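Local coordinates for extracellular solute-binding protein, family 3 (Methylophaga aminisulfidivorans MP, PDB 5SV6) that is of unknown function but adopts a periplasmic binding protein-like architecture and is probably associated with the methanol dehydrogenase system, at residues 67-72 and 280-285; 140-145 and 234-239; 154-157 and 161-164; 176-181 and 201-206. One frame throughout, in Å; residues are numbered along the deposited sequence.

Contact 1: 67-72 and 280-285; sequences ENQLAK and KAVLKD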
loop_
_atom_site.group_PDB
_atom_site.type_symbol
_atom_site.label_atom_id
_atom_site.label_comp_id
_atom_site.label_asym_id
_atom_site.label_seq_id
_atom_site.Cartn_x
_atom_site.Cartn_y
_atom_site.Cartn_z
ATOM N N GLU A 67 7.259 3.554 -6.890
ATOM C CA GLU A 67 6.551 3.289 -8.154
ATOM C C GLU A 67 7.037 4.186 -9.294
ATOM O O GLU A 67 6.891 3.837 -10.477
ATOM C CB GLU A 67 5.024 3.406 -7.994
ATOM C CG GLU A 67 4.381 2.281 -7.153
ATOM C CD GLU A 67 2.853 2.389 -7.084
ATOM O OE1 GLU A 67 2.287 3.433 -7.472
ATOM O OE2 GLU A 67 2.214 1.418 -6.651
ATOM N N ASN A 68 7.592 5.349 -8.957
ATOM C CA ASN A 68 8.156 6.210 -9.989
ATOM C C ASN A 68 9.375 5.521 -10.608
ATOM O O ASN A 68 9.585 5.562 -11.828
ATOM C CB ASN A 68 8.559 7.582 -9.425
ATOM C CG ASN A 68 7.395 8.329 -8.794
ATOM O OD1 ASN A 68 7.554 9.006 -7.775
ATOM N ND2 ASN A 68 6.220 8.210 -9.395
ATOM N N GLN A 69 10.179 4.895 -9.749
ATOM C CA GLN A 69 11.329 4.117 -10.188
ATOM C C GLN A 69 10.886 2.942 -11.050
ATOM O O GLN A 69 11.497 2.650 -12.074
ATOM C CB GLN A 69 12.096 3.559 -8.987
ATOM C CG GLN A 69 13.099 4.495 -8.376
ATOM C CD GLN A 69 14.218 3.727 -7.700
ATOM O OE1 GLN A 69 14.244 3.596 -6.474
ATOM N NE2 GLN A 69 15.137 3.187 -8.500
ATOM N N LEU A 70 9.836 2.257 -10.614
ATOM C CA LEU A 70 9.318 1.111 -11.351
ATOM C C LEU A 70 8.817 1.523 -12.726
ATOM O O LEU A 70 8.946 0.768 -13.685
ATOM C CB LEU A 70 8.189 0.436 -10.571
ATOM C CG LEU A 70 8.627 -0.233 -9.267
ATOM C CD1 LEU A 70 7.433 -0.795 -8.516
ATOM C CD2 LEU A 70 9.686 -1.322 -9.545
ATOM N N ALA A 71 8.238 2.717 -12.811
ATOM C CA ALA A 71 7.692 3.212 -14.072
ATOM C C ALA A 71 8.820 3.429 -15.079
ATOM O O ALA A 71 8.677 3.144 -16.271
ATOM C CB ALA A 71 6.925 4.514 -13.839
ATOM N N LYS A 72 9.941 3.942 -14.587
ATOM C CA LYS A 72 11.119 4.170 -15.425
ATOM C C LYS A 72 11.662 2.841 -15.970
ATOM O O LYS A 72 11.926 2.709 -17.173
ATOM C CB LYS A 72 12.157 4.985 -14.631
ATOM C CG LYS A 72 13.583 5.119 -15.201
ATOM C CD LYS A 72 13.652 5.345 -16.693
ATOM C CE LYS A 72 12.818 6.509 -17.182
ATOM N NZ LYS A 72 12.055 6.032 -18.386
ATOM N N LYS A 280 12.295 -6.377 -8.813
ATOM C CA LYS A 280 12.463 -6.928 -7.469
ATOM C C LYS A 280 13.533 -6.186 -6.658
ATOM O O LYS A 280 13.412 -6.050 -5.440
ATOM C CB LYS A 280 12.781 -8.425 -7.527
ATOM C CG LYS A 280 11.636 -9.305 -8.068
ATOM C CD LYS A 280 10.370 -9.158 -7.223
ATOM C CE LYS A 280 9.354 -10.261 -7.496
ATOM N NZ LYS A 280 8.780 -10.245 -8.867
ATOM N N ALA A 281 14.583 -5.716 -7.323
ATOM C CA ALA A 281 15.653 -4.997 -6.631
ATOM C C ALA A 281 15.182 -3.668 -6.037
ATOM O O ALA A 281 15.535 -3.324 -4.916
ATOM C CB ALA A 281 16.835 -4.772 -7.556
ATOM N N VAL A 282 14.390 -2.929 -6.798
ATOM C CA VAL A 282 13.797 -1.691 -6.304
ATOM C C VAL A 282 12.936 -1.965 -5.077
ATOM O O VAL A 282 13.035 -1.272 -4.065
ATOM C CB VAL A 282 12.932 -1.013 -7.396
ATOM C CG1 VAL A 282 12.051 0.086 -6.795
ATOM C CG2 VAL A 282 13.819 -0.451 -8.493
ATOM N N LEU A 283 12.097 -2.991 -5.169
ATOM C CA LEU A 283 11.166 -3.302 -4.099
ATOM C C LEU A 283 11.904 -3.711 -2.830
ATOM O O LEU A 283 11.548 -3.317 -1.733
ATOM C CB LEU A 283 10.232 -4.428 -4.536
ATOM C CG LEU A 283 9.285 -4.116 -5.688
ATOM C CD1 LEU A 283 8.613 -5.385 -6.153
ATOM C CD2 LEU A 283 8.265 -3.082 -5.247
ATOM N N LYS A 284 12.947 -4.507 -3.002
ATOM C CA LYS A 284 13.745 -5.007 -1.887
ATOM C C LYS A 284 14.541 -3.868 -1.247
ATOM O O LYS A 284 14.632 -3.767 -0.024
ATOM C CB LYS A 284 14.686 -6.088 -2.424
ATOM C CG LYS A 284 15.439 -6.907 -1.398
ATOM C CD LYS A 284 15.938 -8.184 -2.077
ATOM C CE LYS A 284 16.709 -9.083 -1.121
ATOM N NZ LYS A 284 17.865 -8.365 -0.526
ATOM N N ASP A 285 15.103 -2.999 -2.079
ATOM C CA ASP A 285 15.817 -1.826 -1.582
ATOM C C ASP A 285 14.910 -0.923 -0.757
ATOM O O ASP A 285 15.333 -0.335 0.242
ATOM C CB ASP A 285 16.401 -1.037 -2.743
ATOM C CG ASP A 285 17.022 0.259 -2.306
ATOM O OD1 ASP A 285 18.167 0.217 -1.817
ATOM O OD2 ASP A 285 16.363 1.314 -2.459
#

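Contact 2: 140-145 and 234-239; sequences IKNWQS and VSEEIA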
loop_
_atom_site.group_PDB
_atom_site.type_symbol
_atom_site.label_atom_id
_atom_site.label_comp_id
_atom_site.label_asym_id
_atom_site.label_seq_id
_atom_site.Cartn_x
_atom_site.Cartn_y
_atom_site.Cartn_z
ATOM N N ILE A 140 3.814 -10.832 19.260
ATOM C CA ILE A 140 2.709 -10.610 18.329
ATOM C C ILE A 140 2.945 -11.205 16.947
ATOM O O ILE A 140 3.798 -10.743 16.191
ATOM C CB ILE A 140 2.300 -9.122 18.237
ATOM C CG1 ILE A 140 1.727 -8.661 19.583
ATOM C CG2 ILE A 140 1.250 -8.918 17.129
ATOM C CD1 ILE A 140 1.277 -7.237 19.615
ATOM N N LYS A 141 2.177 -12.242 16.634
ATOM C CA LYS A 141 2.385 -13.014 15.420
ATOM C C LYS A 141 1.200 -12.887 14.473
ATOM O O LYS A 141 1.349 -12.993 13.255
ATOM C CB LYS A 141 2.591 -14.489 15.767
ATOM C CG LYS A 141 3.907 -14.784 16.478
ATOM C CD LYS A 141 5.062 -14.959 15.491
ATOM C CE LYS A 141 6.201 -15.772 16.099
ATOM N NZ LYS A 141 6.800 -15.110 17.293
ATOM N N ASN A 142 0.022 -12.672 15.041
ATOM C CA ASN A 142 -1.192 -12.641 14.240
ATOM C C ASN A 142 -2.341 -12.037 15.021
ATOM O O ASN A 142 -2.163 -11.630 16.170
ATOM C CB ASN A 142 -1.541 -14.052 13.731
ATOM C CG ASN A 142 -1.768 -15.049 14.855
ATOM O OD1 ASN A 142 -2.371 -14.735 15.885
ATOM N ND2 ASN A 142 -1.289 -16.273 14.652
ATOM N N TRP A 143 -3.523 -11.995 14.409
ATOM C CA TRP A 143 -4.667 -11.304 15.008
ATOM C C TRP A 143 -5.252 -11.991 16.239
ATOM O O TRP A 143 -6.030 -11.388 16.986
ATOM C CB TRP A 143 -5.750 -11.050 13.954
ATOM C CG TRP A 143 -5.470 -9.849 13.109
ATOM C CD1 TRP A 143 -5.092 -9.830 11.799
ATOM C CD2 TRP A 143 -5.531 -8.480 13.528
ATOM N NE1 TRP A 143 -4.929 -8.536 11.371
ATOM C CE2 TRP A 143 -5.193 -7.688 12.415
ATOM C CE3 TRP A 143 -5.854 -7.850 14.730
ATOM C CZ2 TRP A 143 -5.168 -6.288 12.469
ATOM C CZ3 TRP A 143 -5.828 -6.453 14.782
ATOM C CH2 TRP A 143 -5.486 -5.696 13.660
ATOM N N GLN A 144 -4.869 -13.245 16.461
ATOM C CA GLN A 144 -5.323 -13.974 17.643
ATOM C C GLN A 144 -4.372 -13.859 18.834
ATOM O O GLN A 144 -4.625 -14.447 19.881
ATOM C CB GLN A 144 -5.604 -15.450 17.312
ATOM C CG GLN A 144 -6.986 -15.667 16.699
ATOM C CD GLN A 144 -7.279 -17.123 16.334
ATOM O OE1 GLN A 144 -6.609 -18.047 16.801
ATOM N NE2 GLN A 144 -8.293 -17.329 15.494
ATOM N N SER A 145 -3.294 -13.090 18.684
ATOM C CA SER A 145 -2.342 -12.896 19.777
ATOM C C SER A 145 -2.994 -12.236 20.980
ATOM O O SER A 145 -3.596 -11.162 20.863
ATOM C CB SER A 145 -1.141 -12.064 19.331
ATOM O OG SER A 145 -0.418 -11.601 20.460
ATOM N N VAL A 234 4.680 -9.492 9.168
ATOM C CA VAL A 234 3.655 -9.606 8.135
ATOM C C VAL A 234 2.543 -10.572 8.541
ATOM O O VAL A 234 2.817 -11.680 9.026
ATOM C CB VAL A 234 4.262 -10.069 6.793
ATOM C CG1 VAL A 234 3.184 -10.174 5.748
ATOM C CG2 VAL A 234 5.368 -9.107 6.341
ATOM N N SER A 235 1.291 -10.157 8.349
ATOM C CA SER A 235 0.147 -10.991 8.727
ATOM C C SER A 235 0.074 -12.277 7.914
ATOM O O SER A 235 0.674 -12.379 6.846
ATOM C CB SER A 235 -1.173 -10.237 8.545
ATOM O OG SER A 235 -1.496 -9.477 9.689
ATOM N N GLU A 236 -0.671 -13.247 8.437
ATOM C CA GLU A 236 -0.986 -14.470 7.710
ATOM C C GLU A 236 -1.856 -14.117 6.500
ATOM O O GLU A 236 -2.565 -13.107 6.521
ATOM C CB GLU A 236 -1.691 -15.474 8.643
ATOM C CG GLU A 236 -0.739 -16.101 9.678
ATOM C CD GLU A 236 -1.454 -16.762 10.865
ATOM O OE1 GLU A 236 -2.699 -16.867 10.857
ATOM O OE2 GLU A 236 -0.756 -17.167 11.818
ATOM N N GLU A 237 -1.805 -14.938 5.453
ATOM C CA GLU A 237 -2.542 -14.637 4.213
ATOM C C GLU A 237 -4.035 -14.424 4.441
ATOM O O GLU A 237 -4.623 -13.460 3.941
ATOM C CB GLU A 237 -2.322 -15.725 3.149
ATOM C CG GLU A 237 -3.025 -15.428 1.815
ATOM C CD GLU A 237 -2.493 -16.254 0.655
ATOM O OE1 GLU A 237 -2.007 -17.379 0.891
ATOM O OE2 GLU A 237 -2.554 -15.773 -0.497
ATOM N N ILE A 238 -4.652 -15.335 5.191
ATOM C CA ILE A 238 -6.073 -15.231 5.498
ATOM C C ILE A 238 -6.284 -15.295 7.005
ATOM O O ILE A 238 -5.981 -16.308 7.631
ATOM C CB ILE A 238 -6.867 -16.383 4.843
ATOM C CG1 ILE A 238 -6.508 -16.510 3.360
ATOM C CG2 ILE A 238 -8.371 -16.187 5.025
ATOM C CD1 ILE A 238 -6.978 -15.358 2.513
ATOM N N ALA A 239 -6.788 -14.215 7.590
ATOM C CA ALA A 239 -7.083 -14.202 9.021
ATOM C C ALA A 239 -8.489 -14.722 9.293
ATOM O O ALA A 239 -9.460 -14.246 8.690
ATOM C CB ALA A 239 -6.915 -12.800 9.601
HETATM O O HOH W 1 2.811 -13.611 11.173
#

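Contact 3: 154-157 and 161-164; sequences FAIV and PSEV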
loop_
_atom_site.group_PDB
_atom_site.type_symbol
_atom_site.label_atom_id
_atom_site.label_comp_id
_atom_site.label_asym_id
_atom_site.label_seq_id
_atom_site.Cartn_x
_atom_site.Cartn_y
_atom_site.Cartn_z
ATOM N N PHE A 154 -4.493 1.687 18.334
ATOM C CA PHE A 154 -4.063 0.974 17.139
ATOM C C PHE A 154 -3.979 1.932 15.946
ATOM O O PHE A 154 -4.985 2.485 15.517
ATOM C CB PHE A 154 -5.049 -0.157 16.819
ATOM C CG PHE A 154 -5.191 -1.180 17.925
ATOM C CD1 PHE A 154 -5.991 -0.923 19.030
ATOM C CD2 PHE A 154 -4.554 -2.411 17.839
ATOM C CE1 PHE A 154 -6.123 -1.858 20.048
ATOM C CE2 PHE A 154 -4.687 -3.361 18.855
ATOM C CZ PHE A 154 -5.478 -3.078 19.954
ATOM N N ALA A 155 -2.785 2.127 15.398
ATOM C CA ALA A 155 -2.676 2.986 14.225
ATOM C C ALA A 155 -3.023 2.180 12.968
ATOM O O ALA A 155 -2.225 1.350 12.523
ATOM C CB ALA A 155 -1.280 3.573 14.131
ATOM N N ILE A 156 -4.222 2.400 12.424
ATOM C CA ILE A 156 -4.675 1.695 11.223
ATOM C C ILE A 156 -5.358 2.609 10.201
ATOM O O ILE A 156 -5.720 3.749 10.504
ATOM C CB ILE A 156 -5.652 0.545 11.553
ATOM C CG1 ILE A 156 -6.972 1.109 12.097
ATOM C CG2 ILE A 156 -5.009 -0.452 12.533
ATOM C CD1 ILE A 156 -8.135 0.150 11.984
ATOM N N VAL A 157 -5.539 2.085 8.993
ATOM C CA VAL A 157 -6.249 2.800 7.941
ATOM C C VAL A 157 -7.676 2.269 7.812
ATOM O O VAL A 157 -7.887 1.073 7.596
ATOM C CB VAL A 157 -5.518 2.662 6.586
ATOM C CG1 VAL A 157 -6.270 3.408 5.482
ATOM C CG2 VAL A 157 -4.088 3.169 6.696
ATOM N N PRO A 161 -8.290 -4.207 5.649
ATOM C CA PRO A 161 -8.547 -5.419 6.442
ATOM C C PRO A 161 -8.237 -5.218 7.928
ATOM O O PRO A 161 -8.785 -5.939 8.760
ATOM C CB PRO A 161 -7.588 -6.451 5.840
ATOM C CG PRO A 161 -7.309 -5.957 4.454
ATOM C CD PRO A 161 -7.343 -4.461 4.547
ATOM N N SER A 162 -7.368 -4.260 8.244
ATOM C CA SER A 162 -7.078 -3.896 9.631
ATOM C C SER A 162 -8.345 -3.532 10.379
ATOM O O SER A 162 -8.524 -3.916 11.540
ATOM C CB SER A 162 -6.110 -2.712 9.687
ATOM O OG SER A 162 -5.027 -2.926 8.809
ATOM N N GLU A 163 -9.221 -2.775 9.720
ATOM C CA GLU A 163 -10.474 -2.369 10.348
ATOM C C GLU A 163 -11.362 -3.579 10.615
ATOM O O GLU A 163 -11.895 -3.735 11.702
ATOM C CB GLU A 163 -11.232 -1.340 9.489
ATOM C CG GLU A 163 -12.465 -0.818 10.207
ATOM C CD GLU A 163 -13.318 0.139 9.385
ATOM O OE1 GLU A 163 -12.833 0.694 8.375
ATOM O OE2 GLU A 163 -14.488 0.328 9.768
ATOM N N VAL A 164 -11.514 -4.434 9.610
ATOM C CA VAL A 164 -12.300 -5.656 9.759
ATOM C C VAL A 164 -11.820 -6.461 10.969
ATOM O O VAL A 164 -12.620 -6.906 11.775
ATOM C CB VAL A 164 -12.248 -6.522 8.471
ATOM C CG1 VAL A 164 -13.164 -7.738 8.601
ATOM C CG2 VAL A 164 -12.644 -5.683 7.249
HETATM O O HOH W 2 -4.214 -0.242 7.978
#

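Contact 4: 176-181 and 201-206; sequences FNYTMS and VSEVVS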
loop_
_atom_site.group_PDB
_atom_site.type_symbol
_atom_site.label_atom_id
_atom_site.label_comp_id
_atom_site.label_asym_id
_atom_site.label_seq_id
_atom_site.Cartn_x
_atom_site.Cartn_y
_atom_site.Cartn_z
ATOM N N PHE A 176 -11.797 4.147 17.791
ATOM C CA PHE A 176 -12.330 4.981 16.718
ATOM C C PHE A 176 -11.865 6.438 16.803
ATOM O O PHE A 176 -11.375 6.991 15.821
ATOM C CB PHE A 176 -13.859 4.910 16.714
ATOM C CG PHE A 176 -14.500 5.647 15.579
ATOM C CD1 PHE A 176 -14.933 6.957 15.738
ATOM C CD2 PHE A 176 -14.682 5.027 14.350
ATOM C CE1 PHE A 176 -15.535 7.635 14.688
ATOM C CE2 PHE A 176 -15.280 5.704 13.291
ATOM C CZ PHE A 176 -15.703 7.004 13.460
ATOM N N ASN A 177 -12.039 7.065 17.967
ATOM C CA ASN A 177 -11.613 8.454 18.132
ATOM C C ASN A 177 -10.121 8.645 17.832
ATOM O O ASN A 177 -9.736 9.596 17.159
ATOM C CB ASN A 177 -11.954 8.990 19.528
ATOM C CG ASN A 177 -13.449 9.039 19.787
ATOM O OD1 ASN A 177 -14.254 9.043 18.858
ATOM N ND2 ASN A 177 -13.825 9.066 21.059
ATOM N N TYR A 178 -9.286 7.731 18.314
ATOM C CA TYR A 178 -7.865 7.775 17.986
ATOM C C TYR A 178 -7.599 7.730 16.470
ATOM O O TYR A 178 -6.856 8.552 15.944
ATOM C CB TYR A 178 -7.114 6.642 18.681
ATOM C CG TYR A 178 -5.644 6.641 18.341
ATOM C CD1 TYR A 178 -4.857 7.751 18.613
ATOM C CD2 TYR A 178 -5.049 5.546 17.735
ATOM C CE1 TYR A 178 -3.515 7.771 18.304
ATOM C CE2 TYR A 178 -3.691 5.553 17.422
ATOM C CZ TYR A 178 -2.934 6.676 17.709
ATOM O OH TYR A 178 -1.598 6.703 17.400
ATOM N N THR A 179 -8.226 6.780 15.782
ATOM C CA THR A 179 -8.062 6.611 14.327
ATOM C C THR A 179 -8.516 7.848 13.541
ATOM O O THR A 179 -7.865 8.273 12.570
ATOM C CB THR A 179 -8.875 5.391 13.836
ATOM O OG1 THR A 179 -8.394 4.205 14.481
ATOM C CG2 THR A 179 -8.751 5.223 12.326
HETATM N N MSE A 180 -9.633 8.428 13.969
HETATM C CA MSE A 180 -10.177 9.627 13.330
HETATM C C MSE A 180 -9.336 10.885 13.585
HETATM O O MSE A 180 -9.503 11.891 12.893
HETATM C CB MSE A 180 -11.605 9.882 13.798
HETATM C CG MSE A 180 -12.595 8.854 13.330
HETATM SE SE MSE A 180 -12.612 8.648 11.380
HETATM C CE MSE A 180 -11.652 6.959 11.232
ATOM N N SER A 181 -8.471 10.843 14.594
ATOM C CA SER A 181 -7.573 11.964 14.878
ATOM C C SER A 181 -6.369 11.936 13.938
ATOM O O SER A 181 -5.602 12.902 13.866
ATOM C CB SER A 181 -7.092 11.933 16.334
ATOM O OG SER A 181 -6.060 10.969 16.542
ATOM N N VAL A 201 3.458 5.237 11.295
ATOM C CA VAL A 201 4.682 4.664 11.853
ATOM C C VAL A 201 5.208 5.533 13.000
ATOM O O VAL A 201 5.628 5.029 14.050
ATOM C CB VAL A 201 5.755 4.437 10.771
ATOM C CG1 VAL A 201 7.061 3.949 11.406
ATOM C CG2 VAL A 201 5.247 3.421 9.744
ATOM N N SER A 202 5.151 6.845 12.805
ATOM C CA SER A 202 5.611 7.798 13.813
ATOM C C SER A 202 4.866 7.676 15.140
ATOM O O SER A 202 5.443 7.894 16.204
ATOM C CB SER A 202 5.499 9.224 13.277
ATOM O OG SER A 202 6.528 9.455 12.335
ATOM N N GLU A 203 3.582 7.332 15.068
ATOM C CA GLU A 203 2.756 7.141 16.263
ATOM C C GLU A 203 3.264 5.980 17.119
ATOM O O GLU A 203 3.171 6.011 18.345
ATOM C CB GLU A 203 1.307 6.883 15.861
ATOM C CG GLU A 203 0.604 8.100 15.304
ATOM C CD GLU A 203 0.388 9.163 16.359
ATOM O OE1 GLU A 203 -0.416 8.928 17.283
ATOM O OE2 GLU A 203 1.034 10.226 16.274
ATOM N N VAL A 204 3.783 4.950 16.462
ATOM C CA VAL A 204 4.383 3.824 17.173
ATOM C C VAL A 204 5.710 4.246 17.796
ATOM O O VAL A 204 5.969 3.981 18.968
ATOM C CB VAL A 204 4.608 2.613 16.253
ATOM C CG1 VAL A 204 5.249 1.448 17.040
ATOM C CG2 VAL A 204 3.289 2.173 15.610
ATOM N N VAL A 205 6.541 4.917 17.010
ATOM C CA VAL A 205 7.813 5.437 17.513
ATOM C C VAL A 205 7.607 6.317 18.747
ATOM O O VAL A 205 8.371 6.231 19.715
ATOM C CB VAL A 205 8.562 6.221 16.420
ATOM C CG1 VAL A 205 9.734 6.996 17.007
ATOM C CG2 VAL A 205 9.015 5.278 15.318
ATOM N N SER A 206 6.559 7.135 18.719
ATOM C CA SER A 206 6.267 8.059 19.812
ATOM C C SER A 206 5.605 7.375 21.004
ATOM O O SER A 206 5.583 7.921 22.109
ATOM C CB SER A 206 5.372 9.201 19.329
ATOM O OG SER A 206 4.011 8.794 19.248
#

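Contact 1: 67-72 and 280-285
The flat group at this helix-helix contact is the side-chain amide of Gln69, which turns one face to both methyls of Val282. Gln69 NE2 lies 3.9 Å from Val282 CG2, and Gln69 OE1 sits 4.2 Å from Val282 CG1, almost straight above it. These are van der Waals contacts made by the pi surface of the amide, so they leave its N-H groups and carbonyl oxygen uncommitted across the interface. Below this partly polar rim, Leu70 CD2 meets Val282 CG1 at 3.9 Å, and Leu70 CD1 meets Leu283 CD2 at 4.1 Å, the two leucine side chains crossing at about a right angle. The axes of the short helical segments 67-72 and 280-285 run antiparallel, 167° between their N-to-C directions, and approach to 9.9 Å. This antiparallel pair joins helix 66-77 to helix 276-286 from the far end of the chain, consistent with the binding-protein arrangement in which the C-terminal helix returns to the first lobe. Val282 has the largest area buried by the contact, and with CG1 anti to the backbone N (chi1 166°), that methyl reaches between Gln69 CB and the end of Leu70. Leu70 also packs on Met108 of strand 106-111, while Leu283 touches Phe66 and Val282 touches Ile73, both on helix 66-77.

Contact 2: 140-145 and 234-239
Glu236 receives the amide of Asn142 from above its carboxylate plane. The Asn142 ND2 to Glu236 OE2 bond is 3.0 Å long with an N-H...acceptor angle of 152°, yet the nitrogen stands 44° out of that plane, and the amide and carboxylate planes are steeply inclined. Asn142 can make this bond while its other end serves its own chain: OD1 accepts the backbone N of Gln144 at 3.0 Å, an Asx turn laid over the type I turn from Asn142 to Ser145. A chi1 of 60°, which sets CG between the backbone N and the carbonyl carbon, places the amide over that turn, where the OD1 bond holds it. Replacing Asn142 by an alanine is likely to leave Glu236 OE2 without this donor and the N of Gln144 without its side-chain acceptor, the turn then resting on its backbone Ser145 N to Asn142 O bond. Beside the polar pair, Trp143 CD1 rests 4.1 Å from Ala239 CB, joining the loop 140-145 to the short strand 238-239 at the edge of the large mixed sheet. The indole NE1 bonds to Gln249 OE1, and its ring makes T-shaped stacks with His213 and Phe130; Ser235 OG, 3.9 Å from Trp143 NE1, is instead bonded to His213 NE2. A water gives one proton to Lys141 O, 2.6 Å away, and one to Val234 O, stitching the two backbones together. Direct bonding thus involves a neutral amide and an exposed carboxylate, which implies that the negative charge of Glu236 is only partly offset here and is probably left largely to solvent.

Contact 3: 154-157 and 161-164
Three residues separate 154-157 from the helix that starts at Pro161, a connection short enough to bring the CA atoms of Ile156 and Ser162 to 6.3 Å. This is the strand-to-helix step of a beta-alpha-beta crossover: after several helices the chain comes back as strand 211-215, parallel to 154-156, in the alpha/beta lobe of a periplasmic binding protein-like fold. Ile156 carries the packing. Its CG1 lies between the backbone N and the carbonyl carbon (chi1 67°), and with chi2 near anti the branch extends along the helix start until CD1 stands 3.8 Å from Glu163 CA. The CB and CG2 of the same isoleucine both press on Ser162 CB, the CB to CB distance of Ile156 and Ser162 being 3.8 Å. An apolar side chain therefore covers the backbone of the first helical turn, whereas the polar tips on the helix are directed to other partners. The Glu163 carboxylate takes the N of Gly159 with OE1, which ties the helix back to the connecting loop, and its OE2 makes a salt bridge to Arg167 one turn further on. The hydroxyl of Ser162, on a buried residue, is bonded to His213 ND1 on the neighbouring parallel strand, so the helix start is fixed to the sheet by a polar bond as well as by packing. A single water completes the join: it accepts from Val157 N at 2.9 Å and lies 2.9 Å from Ser162 OG.

Contact 4: 176-181 and 201-206
Tyr178 and Glu203 account for the buried surface here, joining helix 172-180 to helix 197-206 on the outside of one alpha/beta lobe of the binding protein-like fold. The helices themselves stay well apart: the CA atoms of Tyr178 and Glu203, the nearest pair, are 10.8 Å from each other, and the side chains bridge the gap from opposite directions. Tyr178 extends with CG anti to the backbone N (chi1 179°), which carries its hydroxyl across to the carboxylate. There Tyr178 OH donates to Glu203 OE1 over only 2.5 Å, using the anti lone pair, the one away from the second oxygen. The acceptor lies at the ring edge, near its plane, and ring and carboxylate planes are 37° apart. The bond is short, and the negative charge on the acid would probably favour it. Glu203 is bent at chi2 (-68°), so its chain curls round the phenol oxygen: Glu203 CB is just 3.3 Å from Tyr178 OH. A phenylalanine in place of Tyr178 would probably leave Glu203 OE1 without this donor, break the hydrogen bond that joins the two segments and let the carboxylate turn. The surroundings tie both residues to the same loop, since Tyr178 packs on Ala209 and the backbone of Glu203 is hydrogen-bonded to Ala209. Tyr178 is held from behind too: its carbonyl O accepts both the backbone N of Ser181 and Ser181 OG, the latter at 2.6 Å.

Overall arrangement
Contact 1 stands apart from the rest, its centre 26 to 29 Å from those of the other three, as expected of a two-lobed binding protein-like chain. Its segments come from near the two ends of the modelled chain, and contacts 2, 3 and 4 are nested between them. Contacts 2 and 3 have centres 13 Å apart and reach the same mixed sheet; Trp143 packs on Ser162, and His213 bonds to Ser235 in one and Ser162 in the other. Contacts 3 and 4 follow in series, their centres 11 Å apart, with Tyr178 and Thr179 against the backbone of strand 154-156. This lobe thus combines one long-range link, contact 2, with the nested, shorter-range contacts 3 and 4.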